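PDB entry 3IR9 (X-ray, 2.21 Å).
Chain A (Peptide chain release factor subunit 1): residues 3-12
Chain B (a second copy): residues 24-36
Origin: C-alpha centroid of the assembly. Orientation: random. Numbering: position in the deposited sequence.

Chain A (3-12) AYTDESGLSE
Chain B, residues 24-36: LELMGQKNAVRDF

Residues 24-36 of chain B form one helical stretch, continuing at both ends, with regular i to i+4 backbone hydrogen bonds such as B:Ala32 N to B:Gly28 O at 2.9 Å. Against it lies an irregular segment of chain A, which is helical by A:Ser11 and continues so beyond A:Glu12. The two stretches bury 360 Å² in total, and the register is set by A:Tyr4 nearest B:Gly28, with CA to CA 4.7 Å, and A:Thr5 nearest B:Glu25, with CA to CA 5.9 Å; from A:Tyr4 to A:Thr5 the nearest residue thus moves back along the helix.

A:Ala3 stays exposed and leads into A:Tyr4, the residue most covered by the partner. Its phi/psi is -130/-4, and its CA-to-CB bond points sideways, but chi1 of -54° (m) and chi2 of -86° bring the ring onto the helix. Along the ring edge lie B:Gly28 O and B:Asn31 CB, the latter 3.7 Å from A:Tyr4 CD1. B:Ala32 supplies a small apolar surface, its CB 3.5 Å from A:Tyr4 CD1. At the far end the phenol donates a hydrogen bond from A:Tyr4 OH to B:Asp35 OD2, 2.9 Å; the CA-to-CB bond of B:Asp35 points toward chain A, with chi1 -66° (m). A tyrosine thus combines a hydrocarbon ring with a polar tip, long enough to span from B:Gly28 to B:Asp35, about two turns along the helix.

The backbone also comes close: A:Tyr4 O lies 3.6 Å from B:Gly28 CA. An ideal CB on that glycine would fall 2.5 Å from A:Tyr4 O, a clash, so the absent side chain makes this approach possible.

A:Thr5 is extended (-161/152), with chi1 -80° (m). Its hydroxyl OG1 lies 2.7 Å from B:Glu25 OE1 and also 2.7 Å from its neighbouring carbonyl, A:Tyr4 O; which acceptor takes the proton is open. B:Glu25 begins sideways, yet chi1 -84° (m), chi2 -76° (m) and chi3 -7° curl its carboxylate back to chain A.

A:Asp6 (-55/147, chi1 -177°, t) offers its amide to the same carboxylate: A:Asp6 N to B:Glu25 OE2 is 3.3 Å, at an angle of 158°, although the position of OE2 is less certain. Its own carboxylate leads away from the helix and organises the following turn, through poorly ordered A:Glu7 (-138/-30), A:Ser8 (-65/-4, chi1 54°, p) and A:Leu10 (-88/-36). A:Asp6 OD1 accepts from A:Leu10 N and A:Ser11 N, both at 2.8 Å, while A:Asp6 OD2 accepts from A:Ser8 OG at 2.8 Å.

A:Gly9 lies within that turn at 69/37, a positive phi that favours glycine. The CA-to-CB bond of A:Ser11 (-50/-57, chi1 -67°, m) points toward chain B, with its OG 3.5 Å from B:Glu25 OE2.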

# COMPACT_ATOMS: atom_id res chain seq x y z
N ALA A 3 -26.44 -1.26 -0.28
CA ALA A 3 -26.76 -1.42 -1.69
C ALA A 3 -25.50 -1.46 -2.56
O ALA A 3 -25.50 -2.06 -3.63
CB ALA A 3 -27.71 -0.31 -2.16
N TYR A 4 -24.44 -0.82 -2.08
CA TYR A 4 -23.18 -0.72 -2.83
C TYR A 4 -21.94 -1.13 -2.03
O TYR A 4 -20.82 -1.15 -2.56
CB TYR A 4 -22.99 0.69 -3.40
CG TYR A 4 -24.15 1.20 -4.23
CD1 TYR A 4 -24.25 0.91 -5.58
CD2 TYR A 4 -25.15 1.99 -3.65
CE1 TYR A 4 -25.31 1.38 -6.34
CE2 TYR A 4 -26.21 2.46 -4.40
CZ TYR A 4 -26.28 2.16 -5.74
OH TYR A 4 -27.34 2.63 -6.49
N THR A 5 -22.12 -1.44 -0.75
CA THR A 5 -21.02 -1.88 0.10
C THR A 5 -21.57 -2.61 1.33
O THR A 5 -22.70 -2.35 1.75
CB THR A 5 -20.07 -0.70 0.48
OG1 THR A 5 -19.18 -0.42 -0.61
CG2 THR A 5 -19.26 -1.02 1.73
N ASP A 6 -20.78 -3.53 1.88
CA ASP A 6 -21.26 -4.43 2.93
C ASP A 6 -21.86 -3.71 4.14
O ASP A 6 -21.40 -2.63 4.52
CB ASP A 6 -20.16 -5.37 3.40
CG ASP A 6 -20.64 -6.37 4.44
OD1 ASP A 6 -19.92 -6.60 5.43
OD2 ASP A 6 -21.76 -6.92 4.26
N GLU A 7 -22.86 -4.34 4.74
CA GLU A 7 -23.62 -3.75 5.84
C GLU A 7 -23.89 -4.79 6.94
O GLU A 7 -24.01 -4.45 8.13
CB GLU A 7 -24.96 -3.23 5.31
CG GLU A 7 -25.32 -1.84 5.79
CD GLU A 7 -24.61 -0.75 5.01
OE1 GLU A 7 -23.36 -0.75 5.00
OE2 GLU A 7 -25.29 0.11 4.42
N SER A 8 -23.98 -6.05 6.54
CA SER A 8 -24.17 -7.16 7.46
C SER A 8 -22.95 -7.30 8.36
O SER A 8 -22.91 -8.15 9.24
CB SER A 8 -24.37 -8.45 6.68
OG SER A 8 -23.30 -8.64 5.77
N GLY A 9 -21.94 -6.47 8.09
CA GLY A 9 -20.76 -6.40 8.93
C GLY A 9 -19.87 -7.63 8.88
O GLY A 9 -19.31 -8.03 9.90
N LEU A 10 -19.73 -8.23 7.70
CA LEU A 10 -18.76 -9.30 7.51
C LEU A 10 -17.44 -8.68 7.12
O LEU A 10 -16.37 -9.14 7.51
CB LEU A 10 -19.22 -10.29 6.44
CG LEU A 10 -18.80 -11.76 6.64
CD1 LEU A 10 -17.36 -11.87 7.13
CD2 LEU A 10 -19.73 -12.44 7.63
N SER A 11 -17.52 -7.61 6.33
CA SER A 11 -16.35 -6.81 6.00
C SER A 11 -15.63 -6.47 7.29
O SER A 11 -14.46 -6.79 7.44
CB SER A 11 -16.76 -5.53 5.27
OG SER A 11 -17.30 -5.83 4.00
N GLU A 12 -16.34 -5.83 8.21
CA GLU A 12 -15.78 -5.45 9.51
C GLU A 12 -15.22 -6.65 10.28
O GLU A 12 -14.21 -6.53 10.97
CB GLU A 12 -16.84 -4.74 10.36
CG GLU A 12 -17.41 -3.49 9.71
CD GLU A 12 -16.35 -2.42 9.48
OE1 GLU A 12 -16.58 -1.53 8.63
OE2 GLU A 12 -15.29 -2.48 10.14
N LEU B 24 -15.52 -8.38 -3.92
CA LEU B 24 -16.91 -7.94 -3.90
C LEU B 24 -17.07 -6.44 -3.73
O LEU B 24 -17.83 -5.80 -4.46
CB LEU B 24 -17.69 -8.67 -2.80
CG LEU B 24 -18.12 -10.11 -3.06
CD1 LEU B 24 -19.04 -10.62 -1.96
CD2 LEU B 24 -18.81 -10.23 -4.41
N GLU B 25 -16.35 -5.87 -2.76
CA GLU B 25 -16.43 -4.44 -2.49
C GLU B 25 -16.17 -3.63 -3.75
O GLU B 25 -16.71 -2.54 -3.92
CB GLU B 25 -15.43 -4.05 -1.39
CG GLU B 25 -15.94 -4.26 0.03
CD GLU B 25 -16.93 -3.18 0.47
OE1 GLU B 25 -17.12 -2.20 -0.29
OE2 GLU B 25 -17.51 -3.32 1.57
N LEU B 26 -15.35 -4.19 -4.64
CA LEU B 26 -14.96 -3.49 -5.86
C LEU B 26 -16.03 -3.54 -6.94
O LEU B 26 -16.26 -2.55 -7.63
CB LEU B 26 -13.64 -4.04 -6.39
CG LEU B 26 -12.38 -3.31 -5.91
CD1 LEU B 26 -12.17 -3.47 -4.40
CD2 LEU B 26 -11.17 -3.80 -6.68
N MSE B 27 -16.68 -4.69 -7.08
CA MSE B 27 -17.80 -4.79 -8.00
C MSE B 27 -18.87 -3.78 -7.59
O MSE B 27 -19.47 -3.11 -8.44
CB MSE B 27 -18.37 -6.20 -7.99
CG MSE B 27 -17.32 -7.28 -8.19
SE MSE B 27 -17.99 -9.01 -7.61
CE MSE B 27 -16.28 -9.92 -7.40
N GLY B 28 -19.10 -3.68 -6.28
CA GLY B 28 -20.06 -2.74 -5.74
C GLY B 28 -19.73 -1.30 -6.08
O GLY B 28 -20.62 -0.52 -6.41
N GLN B 29 -18.45 -0.95 -6.00
CA GLN B 29 -18.00 0.39 -6.33
C GLN B 29 -18.21 0.68 -7.81
O GLN B 29 -18.33 1.83 -8.21
CB GLN B 29 -16.53 0.58 -5.97
CG GLN B 29 -16.23 0.42 -4.51
CD GLN B 29 -14.75 0.46 -4.24
OE1 GLN B 29 -13.97 0.90 -5.09
NE2 GLN B 29 -14.34 -0.00 -3.06
N LYS B 30 -18.25 -0.38 -8.61
CA LYS B 30 -18.60 -0.25 -10.02
C LYS B 30 -20.12 -0.18 -10.17
O LYS B 30 -20.62 0.47 -11.08
CB LYS B 30 -18.02 -1.41 -10.84
CG LYS B 30 -16.52 -1.31 -11.05
CD LYS B 30 -15.95 -2.64 -11.47
CE LYS B 30 -14.44 -2.68 -11.30
NZ LYS B 30 -13.93 -4.09 -11.27
N ASN B 31 -20.84 -0.85 -9.27
CA ASN B 31 -22.28 -0.68 -9.21
C ASN B 31 -22.64 0.79 -9.06
O ASN B 31 -23.47 1.31 -9.79
CB ASN B 31 -22.87 -1.46 -8.03
CG ASN B 31 -22.82 -2.95 -8.25
OD1 ASN B 31 -22.68 -3.42 -9.38
ND2 ASN B 31 -22.95 -3.72 -7.17
N ALA B 32 -21.98 1.45 -8.12
CA ALA B 32 -22.32 2.82 -7.73
C ALA B 32 -21.94 3.87 -8.77
O ALA B 32 -22.70 4.81 -9.02
CB ALA B 32 -21.70 3.16 -6.39
N VAL B 33 -20.76 3.73 -9.37
CA VAL B 33 -20.32 4.68 -10.39
C VAL B 33 -21.15 4.53 -11.67
O VAL B 33 -21.44 5.52 -12.34
CB VAL B 33 -18.81 4.53 -10.70
CG1 VAL B 33 -18.38 5.54 -11.74
CG2 VAL B 33 -17.99 4.71 -9.43
N ARG B 34 -21.53 3.29 -11.99
CA ARG B 34 -22.37 3.02 -13.15
C ARG B 34 -23.74 3.64 -12.97
O ARG B 34 -24.31 4.21 -13.90
CB ARG B 34 -22.52 1.51 -13.38
CG ARG B 34 -21.24 0.80 -13.81
CD ARG B 34 -21.36 -0.72 -13.69
NE ARG B 34 -21.73 -1.38 -14.94
CZ ARG B 34 -20.89 -2.07 -15.70
NH1 ARG B 34 -19.62 -2.20 -15.33
NH2 ARG B 34 -21.31 -2.64 -16.82
N ASP B 35 -24.27 3.53 -11.75
CA ASP B 35 -25.59 4.07 -11.43
C ASP B 35 -25.59 5.60 -11.43
O ASP B 35 -26.58 6.22 -11.82
CB ASP B 35 -26.08 3.53 -10.09
CG ASP B 35 -26.33 2.03 -10.12
OD1 ASP B 35 -26.03 1.39 -11.16
OD2 ASP B 35 -26.83 1.48 -9.11
N PHE B 36 -24.48 6.20 -11.01
CA PHE B 36 -24.37 7.66 -11.06
C PHE B 36 -24.36 8.16 -12.50
O PHE B 36 -25.05 9.14 -12.82
CB PHE B 36 -23.12 8.16 -10.33
CG PHE B 36 -22.83 9.61 -10.59
CD1 PHE B 36 -23.49 10.60 -9.90
CD2 PHE B 36 -21.88 9.98 -11.54
CE1 PHE B 36 -23.23 11.94 -10.14
CE2 PHE B 36 -21.61 11.32 -11.78
CZ PHE B 36 -22.29 12.30 -11.08